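Local coordinates for actin binding protein family protein (Entamoeba histolytica HM-1:IMSS, PDB 6K2F) that probably binds actin monomers in their ADP form and inhibits filament assembly by sequestering them, this chain being the N-terminal ADF-homology domain of a twinfilin, at residues A[57-68]-A[79-90]. Residues are numbered along the deposited sequence; the frame is centred on the assembly and turned at random.
Sequences VEGEPSYILFRT and KWLLLAYIPDRA
Two central antiparallel strands of the ADF-homology sheet, 62-68 and 77-85, meet here, with Ser-62, Ile-64 and Phe-66 opposite Tyr-85, Leu-83 and Leu-81 as hydrogen-bonded pairs. Each pair is joined by two backbone bonds, and the ladder ends at Lys-79 O, which takes both Thr-68 N and, at 2.7 Å, Thr-68 OG1. The threonine hydroxyl reaches that oxygen from above the carbonyl plane, because chi1 of 76° sets OG1 between the backbone N and the carbonyl carbon.

On one face the flat indole of Trp-80 suits the long aliphatic stem of Arg-67: CB sits over the six-membered ring, 3.7 Å from its centroid, in a CH-pi contact. The guanidinium stands almost perpendicular to the indole, its NE bonded to Gly-21 O, while Trp-80 NE1 is held by Asn-16. Leu-65 and Leu-82 lie side by side on this face, their CD2 and CD1 tightly packed at 3.4 Å. The other face gathers Ile-64, Phe-66, Leu-81 and Leu-83, apolar groups fit for a buried layer. In the ADF fold such a mixed sheet is sandwiched between helices, and helix 92-101 covers Pro-61, Tyr-63 and Ile-86.

From its place opposite Ser-62, Tyr-85 points its ring edge into the type II turn 57-60, Val-57 O and Glu-60 O lying near the ring plane, since CG lies anti to the backbone N (chi1 171°). Its hydroxyl accepts Gly-59 N at 3.0 Å, and Pro-87 CD rests over the ring centre. Gly-59, at positive phi, lets the turn pass close to Arg-89, with its CA over one guanidinium face. Extended Arg-89 grips the carboxylate of Glu-58 side-on in a two-nitrogen salt bridge: NH2 meets OE1 at 2.8 Å and NE meets OE2 at 2.9 Å, both on syn sides but some 30° out of the carboxylate plane.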
ATOM      1  N   VAL A  57      15.314   4.235 -13.449  1.00 15.13           N
ATOM      2  CA  VAL A  57      15.676   4.756 -14.789  1.00 14.57           C
ATOM      3  C   VAL A  57      17.081   4.247 -15.099  1.00 13.26           C
ATOM      4  O   VAL A  57      17.990   4.517 -14.325  1.00 13.85           O
ATOM      5  CB  VAL A  57      15.621   6.290 -14.842  1.00 20.26           C
ATOM      6  CG1 VAL A  57      16.064   6.784 -16.196  1.00 20.04           C
ATOM      7  CG2 VAL A  57      14.228   6.818 -14.514  1.00 24.53           C
ATOM      8  N   GLU A  58      17.235   3.480 -16.170  1.00 13.99           N
ATOM      9  CA  GLU A  58      18.531   2.798 -16.428  1.00 15.09           C
ATOM     10  C   GLU A  58      19.653   3.840 -16.522  1.00 16.03           C
ATOM     11  O   GLU A  58      19.495   4.864 -17.224  1.00 15.15           O
ATOM     12  CB  GLU A  58      18.445   1.899 -17.657  1.00 17.19           C
ATOM     13  CG  GLU A  58      19.705   1.074 -17.888  1.00 14.62           C
ATOM     14  CD  GLU A  58      20.839   1.770 -18.611  1.00 16.27           C
ATOM     15  OE1 GLU A  58      20.590   2.795 -19.306  1.00 19.45           O
ATOM     16  OE2 GLU A  58      21.972   1.234 -18.586  1.00 16.36           O
ATOM     17  N   GLY A  59      20.732   3.590 -15.786  1.00 13.61           N
ATOM     18  CA  GLY A  59      21.941   4.435 -15.777  1.00 16.10           C
ATOM     19  C   GLY A  59      21.838   5.602 -14.828  1.00 16.75           C
ATOM     20  O   GLY A  59      22.866   6.289 -14.690  1.00 20.43           O
ATOM     21  N   GLU A  60      20.666   5.845 -14.210  1.00 14.07           N
ATOM     22  CA  GLU A  60      20.442   6.993 -13.283  1.00 13.91           C
ATOM     23  C   GLU A  60      20.336   6.454 -11.863  1.00 13.96           C
ATOM     24  O   GLU A  60      19.383   5.757 -11.558  1.00 15.10           O
ATOM     25  CB  GLU A  60      19.160   7.724 -13.661  1.00 17.91           C
ATOM     26  CG  GLU A  60      19.240   8.417 -15.011  1.00 21.93           C
ATOM     27  CD  GLU A  60      18.093   9.374 -15.326  1.00 39.00           C
ATOM     28  OE1 GLU A  60      17.213   9.591 -14.450  1.00 46.35           O
ATOM     29  OE2 GLU A  60      18.069   9.883 -16.463  1.00 42.85           O
ATOM     30  N   PRO A  61      21.297   6.739 -10.961  1.00 13.41           N
ATOM     31  CA  PRO A  61      21.183   6.292  -9.586  1.00 11.86           C
ATOM     32  C   PRO A  61      19.912   6.842  -8.937  1.00 12.61           C
ATOM     33  O   PRO A  61      19.513   7.939  -9.169  1.00 14.38           O
ATOM     34  CB  PRO A  61      22.459   6.788  -8.912  1.00 15.82           C
ATOM     35  CG  PRO A  61      23.425   7.010 -10.054  1.00 17.03           C
ATOM     36  CD  PRO A  61      22.558   7.452 -11.208  1.00 15.15           C
ATOM     37  N   SER A  62      19.305   6.023  -8.078  1.00 12.12           N
ATOM     38  CA  SER A  62      18.193   6.485  -7.221  1.00 12.32           C
ATOM     39  C   SER A  62      18.124   5.622  -5.984  1.00 12.71           C
ATOM     40  O   SER A  62      18.700   4.513  -5.968  1.00 11.92           O
ATOM     41  CB  SER A  62      16.862   6.571  -7.926  1.00 12.79           C
ATOM     42  OG  SER A  62      16.386   5.307  -8.344  1.00 15.64           O
ATOM     43  N   TYR A  63      17.485   6.151  -4.957  1.00 13.60           N
ATOM     44  CA  TYR A  63      17.159   5.390  -3.744  1.00 11.20           C
ATOM     45  C   TYR A  63      15.677   5.063  -3.724  1.00 13.18           C
ATOM     46  O   TYR A  63      14.844   5.879  -4.123  1.00 12.50           O
ATOM     47  CB  TYR A  63      17.456   6.204  -2.501  1.00 14.08           C
ATOM     48  CG  TYR A  63      18.867   6.695  -2.372  1.00 11.77           C
ATOM     49  CD1 TYR A  63      19.908   5.824  -2.133  1.00 12.77           C
ATOM     50  CD2 TYR A  63      19.152   8.048  -2.429  1.00 12.45           C
ATOM     51  CE1 TYR A  63      21.208   6.279  -1.973  1.00 12.85           C
ATOM     52  CE2 TYR A  63      20.432   8.521  -2.235  1.00 14.77           C
ATOM     53  CZ  TYR A  63      21.472   7.643  -2.016  1.00 15.56           C
ATOM     54  OH  TYR A  63      22.731   8.158  -1.866  1.00 16.07           O
ATOM     55  N   ILE A  64      15.348   3.906  -3.164  1.00 11.06           N
ATOM     56  CA  ILE A  64      13.935   3.550  -2.858  1.00 13.23           C
ATOM     57  C   ILE A  64      13.866   3.204  -1.377  1.00 14.59           C
ATOM     58  O   ILE A  64      14.602   2.336  -0.938  1.00 13.22           O
ATOM     59  CB  ILE A  64      13.422   2.336  -3.649  1.00 15.60           C
ATOM     60  CG1 ILE A  64      13.678   2.431  -5.151  1.00 22.31           C
ATOM     61  CG2 ILE A  64      11.947   2.137  -3.312  1.00 16.73           C
ATOM     62  CD1 ILE A  64      12.779   3.359  -5.837  1.00 22.15           C
ATOM     63  N   LEU A  65      13.032   3.921  -0.636  1.00 13.61           N
ATOM     64  CA  LEU A  65      12.702   3.578   0.760  1.00 12.37           C
ATOM     65  C   LEU A  65      11.445   2.724   0.713  1.00 10.57           C
ATOM     66  O   LEU A  65      10.396   3.252   0.349  1.00 12.52           O
ATOM     67  CB  LEU A  65      12.506   4.856   1.566  1.00 13.44           C
ATOM     68  CG  LEU A  65      13.674   5.824   1.508  1.00 19.69           C
ATOM     69  CD1 LEU A  65      13.366   7.082   2.284  1.00 19.72           C
ATOM     70  CD2 LEU A  65      14.933   5.162   2.013  1.00 24.28           C
ATOM     71  N   PHE A  66      11.598   1.438   0.967  1.00 13.04           N
ATOM     72  CA  PHE A  66      10.543   0.437   0.722  1.00 14.55           C
ATOM     73  C   PHE A  66      10.076  -0.108   2.077  1.00 11.80           C
ATOM     74  O   PHE A  66      10.828  -0.726   2.817  1.00 12.83           O
ATOM     75  CB  PHE A  66      11.070  -0.660  -0.190  1.00 12.10           C
ATOM     76  CG  PHE A  66       9.990  -1.535  -0.759  1.00 12.24           C
ATOM     77  CD1 PHE A  66       9.460  -2.556   0.008  1.00 12.47           C
ATOM     78  CD2 PHE A  66       9.535  -1.358  -2.058  1.00 10.55           C
ATOM     79  CE1 PHE A  66       8.481  -3.380  -0.509  1.00 13.51           C
ATOM     80  CE2 PHE A  66       8.516  -2.159  -2.554  1.00 13.83           C
ATOM     81  CZ  PHE A  66       8.004  -3.172  -1.784  1.00 12.07           C
ATOM     82  N   ARG A  67       8.815   0.096   2.368  1.00 11.09           N
ATOM     83  CA  ARG A  67       8.235  -0.265   3.683  1.00 12.43           C
ATOM     84  C   ARG A  67       7.988  -1.774   3.753  1.00 13.23           C
ATOM     85  O   ARG A  67       7.390  -2.323   2.830  1.00 15.11           O
ATOM     86  CB  ARG A  67       6.935   0.503   3.900  1.00 13.27           C
ATOM     87  CG  ARG A  67       6.376   0.345   5.305  1.00 14.47           C
ATOM     88  CD  ARG A  67       5.074   1.094   5.523  1.00 15.79           C
ATOM     89  NE  ARG A  67       4.071   0.743   4.527  1.00 16.39           N
ATOM     90  CZ  ARG A  67       3.369  -0.381   4.487  1.00 19.11           C
ATOM     91  NH1 ARG A  67       3.540  -1.319   5.404  1.00 20.06           N
ATOM     92  NH2 ARG A  67       2.481  -0.572   3.528  1.00 19.10           N
ATOM     93  N   THR A  68       8.450  -2.421   4.815  1.00 13.07           N
ATOM     94  CA  THR A  68       8.177  -3.855   5.057  1.00 13.87           C
ATOM     95  C   THR A  68       6.834  -4.000   5.765  1.00 14.40           C
ATOM     96  O   THR A  68       6.172  -2.990   6.074  1.00 17.27           O
ATOM     97  CB  THR A  68       9.269  -4.546   5.884  1.00 14.68           C
ATOM     98  OG1 THR A  68       9.149  -4.184   7.262  1.00 17.12           O
ATOM     99  CG2 THR A  68      10.655  -4.234   5.364  1.00 17.32           C
ATOM    100  N   LYS A  79       9.555  -1.185   9.959  1.00 16.39           N
ATOM    101  CA  LYS A  79      10.909  -1.419   9.407  1.00 17.91           C
ATOM    102  C   LYS A  79      10.863  -1.245   7.883  1.00 17.94           C
ATOM    103  O   LYS A  79       9.848  -1.563   7.262  1.00 15.37           O
ATOM    104  CB  LYS A  79      11.380  -2.818   9.788  1.00 20.10           C
ATOM    105  CG  LYS A  79      11.597  -3.024  11.280  1.00 25.72           C
ATOM    106  CD  LYS A  79      13.019  -2.883  11.662  1.00 31.65           C
ATOM    107  CE  LYS A  79      13.303  -3.074  13.136  1.00 47.84           C
ATOM    108  NZ  LYS A  79      14.732  -2.795  13.399  1.00 50.65           N
ATOM    109  N   TRP A  80      11.938  -0.733   7.306  1.00 15.81           N
ATOM    110  CA  TRP A  80      12.047  -0.414   5.863  1.00 14.71           C
ATOM    111  C   TRP A  80      13.262  -1.117   5.254  1.00 12.41           C
ATOM    112  O   TRP A  80      14.160  -1.549   5.990  1.00 16.24           O
ATOM    113  CB  TRP A  80      12.180   1.096   5.684  1.00 14.65           C
ATOM    114  CG  TRP A  80      10.979   1.878   6.121  1.00 12.35           C
ATOM    115  CD1 TRP A  80      10.515   2.047   7.389  1.00 14.38           C
ATOM    116  CD2 TRP A  80      10.069   2.574   5.260  1.00 14.01           C
ATOM    117  NE1 TRP A  80       9.379   2.806   7.378  1.00 13.91           N
ATOM    118  CE2 TRP A  80       9.078   3.150   6.090  1.00 14.53           C
ATOM    119  CE3 TRP A  80      10.032   2.835   3.889  1.00 12.55           C
ATOM    120  CZ2 TRP A  80       8.056   3.940   5.575  1.00 14.28           C
ATOM    121  CZ3 TRP A  80       9.028   3.624   3.386  1.00 15.01           C
ATOM    122  CH2 TRP A  80       8.044   4.158   4.217  1.00 18.71           C
ATOM    123  N   LEU A  81      13.248  -1.215   3.932  1.00 14.05           N
ATOM    124  CA  LEU A  81      14.443  -1.530   3.127  1.00 12.82           C
ATOM    125  C   LEU A  81      14.952  -0.233   2.518  1.00 14.48           C
ATOM    126  O   LEU A  81      14.137   0.590   2.057  1.00 14.26           O
ATOM    127  CB  LEU A  81      14.097  -2.502   2.000  1.00 15.32           C
ATOM    128  CG  LEU A  81      13.262  -3.709   2.387  1.00 14.46           C
ATOM    129  CD1 LEU A  81      12.893  -4.477   1.130  1.00 19.05           C
ATOM    130  CD2 LEU A  81      13.989  -4.559   3.391  1.00 16.18           C
ATOM    131  N   LEU A  82      16.262  -0.074   2.502  1.00 13.36           N
ATOM    132  CA  LEU A  82      16.896   0.984   1.694  1.00 14.28           C
ATOM    133  C   LEU A  82      17.418   0.301   0.438  1.00 13.52           C
ATOM    134  O   LEU A  82      18.339  -0.519   0.551  1.00 15.73           O
ATOM    135  CB  LEU A  82      18.015   1.655   2.489  1.00 14.60           C
ATOM    136  CG  LEU A  82      18.819   2.676   1.674  1.00 20.81           C
ATOM    137  CD1 LEU A  82      17.928   3.761   1.092  1.00 25.72           C
ATOM    138  CD2 LEU A  82      19.919   3.266   2.533  1.00 26.87           C
ATOM    139  N   LEU A  83      16.784   0.569  -0.695  1.00 11.96           N
ATOM    140  CA  LEU A  83      17.231   0.027  -1.997  1.00 12.23           C
ATOM    141  C   LEU A  83      18.064   1.123  -2.643  1.00 14.43           C
ATOM    142  O   LEU A  83      17.550   2.234  -2.792  1.00 14.72           O
ATOM    143  CB  LEU A  83      16.022  -0.328  -2.854  1.00 14.98           C
ATOM    144  CG  LEU A  83      14.973  -1.225  -2.195  1.00 15.16           C
ATOM    145  CD1 LEU A  83      13.866  -1.541  -3.184  1.00 16.74           C
ATOM    146  CD2 LEU A  83      15.582  -2.498  -1.644  1.00 16.38           C
ATOM    147  N   ALA A  84      19.312   0.843  -2.973  1.00 10.78           N
ATOM    148  CA  ALA A  84      20.160   1.863  -3.616  1.00 12.71           C
ATOM    149  C   ALA A  84      20.523   1.311  -4.986  1.00 11.07           C
ATOM    150  O   ALA A  84      21.300   0.327  -5.044  1.00 11.94           O
ATOM    151  CB  ALA A  84      21.372   2.141  -2.791  1.00 14.43           C
ATOM    152  N   TYR A  85      19.951   1.912  -6.028  1.00 11.81           N
ATOM    153  CA  TYR A  85      20.247   1.556  -7.433  1.00 11.54           C
ATOM    154  C   TYR A  85      21.396   2.458  -7.872  1.00 11.44           C
ATOM    155  O   TYR A  85      21.181   3.661  -7.984  1.00 12.48           O
ATOM    156  CB  TYR A  85      19.013   1.713  -8.318  1.00 12.22           C
ATOM    157  CG  TYR A  85      19.322   1.580  -9.792  1.00 11.49           C
ATOM    158  CD1 TYR A  85      19.915   0.442 -10.304  1.00 12.27           C
ATOM    159  CD2 TYR A  85      19.054   2.607 -10.674  1.00 14.13           C
ATOM    160  CE1 TYR A  85      20.215   0.328 -11.652  1.00 13.01           C
ATOM    161  CE2 TYR A  85      19.360   2.507 -12.014  1.00 10.85           C
ATOM    162  CZ  TYR A  85      19.942   1.363 -12.520  1.00 11.56           C
ATOM    163  OH  TYR A  85      20.260   1.286 -13.851  1.00 13.83           O
ATOM    164  N   ILE A  86      22.584   1.896  -7.977  1.00 11.01           N
ATOM    165  CA  ILE A  86      23.799   2.671  -8.316  1.00 14.32           C
ATOM    166  C   ILE A  86      24.475   1.934  -9.453  1.00 12.97           C
ATOM    167  O   ILE A  86      25.379   1.123  -9.237  1.00 13.99           O
ATOM    168  CB  ILE A  86      24.702   2.877  -7.086  1.00 15.11           C
ATOM    169  CG1 ILE A  86      23.915   3.506  -5.938  1.00 16.17           C
ATOM    170  CG2 ILE A  86      25.929   3.700  -7.481  1.00 19.74           C
ATOM    171  CD1 ILE A  86      24.683   3.570  -4.645  1.00 21.43           C
ATOM    172  N   PRO A  87      24.010   2.158 -10.709  1.00 13.44           N
ATOM    173  CA  PRO A  87      24.531   1.423 -11.855  1.00 13.72           C
ATOM    174  C   PRO A  87      26.013   1.710 -12.112  1.00 15.89           C
ATOM    175  O   PRO A  87      26.437   2.832 -11.923  1.00 17.04           O
ATOM    176  CB  PRO A  87      23.623   1.857 -13.013  1.00 15.48           C
ATOM    177  CG  PRO A  87      23.040   3.189 -12.578  1.00 13.00           C
ATOM    178  CD  PRO A  87      22.911   3.072 -11.070  1.00 12.90           C
ATOM    179  N   ASP A  88      26.760   0.699 -12.543  1.00 16.07           N
ATOM    180  CA  ASP A  88      28.233   0.761 -12.701  1.00 16.13           C
ATOM    181  C   ASP A  88      28.603   1.822 -13.740  1.00 18.81           C
ATOM    182  O   ASP A  88      29.718   2.362 -13.636  1.00 19.97           O
ATOM    183  CB  ASP A  88      28.802  -0.589 -13.122  1.00 17.88           C
ATOM    184  CG  ASP A  88      28.829  -1.642 -12.041  1.00 25.12           C
ATOM    185  OD1 ASP A  88      28.846  -1.264 -10.848  1.00 25.76           O
ATOM    186  OD2 ASP A  88      28.878  -2.833 -12.412  1.00 26.33           O
ATOM    187  N   ARG A  89      27.738   2.102 -14.725  1.00 17.58           N
ATOM    188  CA  ARG A  89      28.138   3.022 -15.826  1.00 18.01           C
ATOM    189  C   ARG A  89      27.888   4.473 -15.404  1.00 18.80           C
ATOM    190  O   ARG A  89      28.370   5.377 -16.161  1.00 21.18           O
ATOM    191  CB  ARG A  89      27.420   2.717 -17.143  1.00 18.26           C
ATOM    192  CG  ARG A  89      25.959   3.135 -17.206  1.00 18.69           C
ATOM    193  CD  ARG A  89      25.407   2.724 -18.560  1.00 19.79           C
ATOM    194  NE  ARG A  89      24.072   3.230 -18.794  1.00 18.71           N
ATOM    195  CZ  ARG A  89      23.795   4.422 -19.324  1.00 21.49           C
ATOM    196  NH1 ARG A  89      24.773   5.259 -19.623  1.00 25.91           N
ATOM    197  NH2 ARG A  89      22.535   4.779 -19.499  1.00 25.52           N
ATOM    198  N   ALA A  90      27.241   4.726 -14.269  1.00 20.57           N
ATOM    199  CA  ALA A  90      27.102   6.101 -13.747  1.00 19.50           C
ATOM    200  C   ALA A  90      28.529   6.640 -13.551  1.00 18.30           C
ATOM    201  O   ALA A  90      29.487   5.863 -13.267  1.00 21.07           O
ATOM    202  CB  ALA A  90      26.276   6.141 -12.491  1.00 18.70           C
TER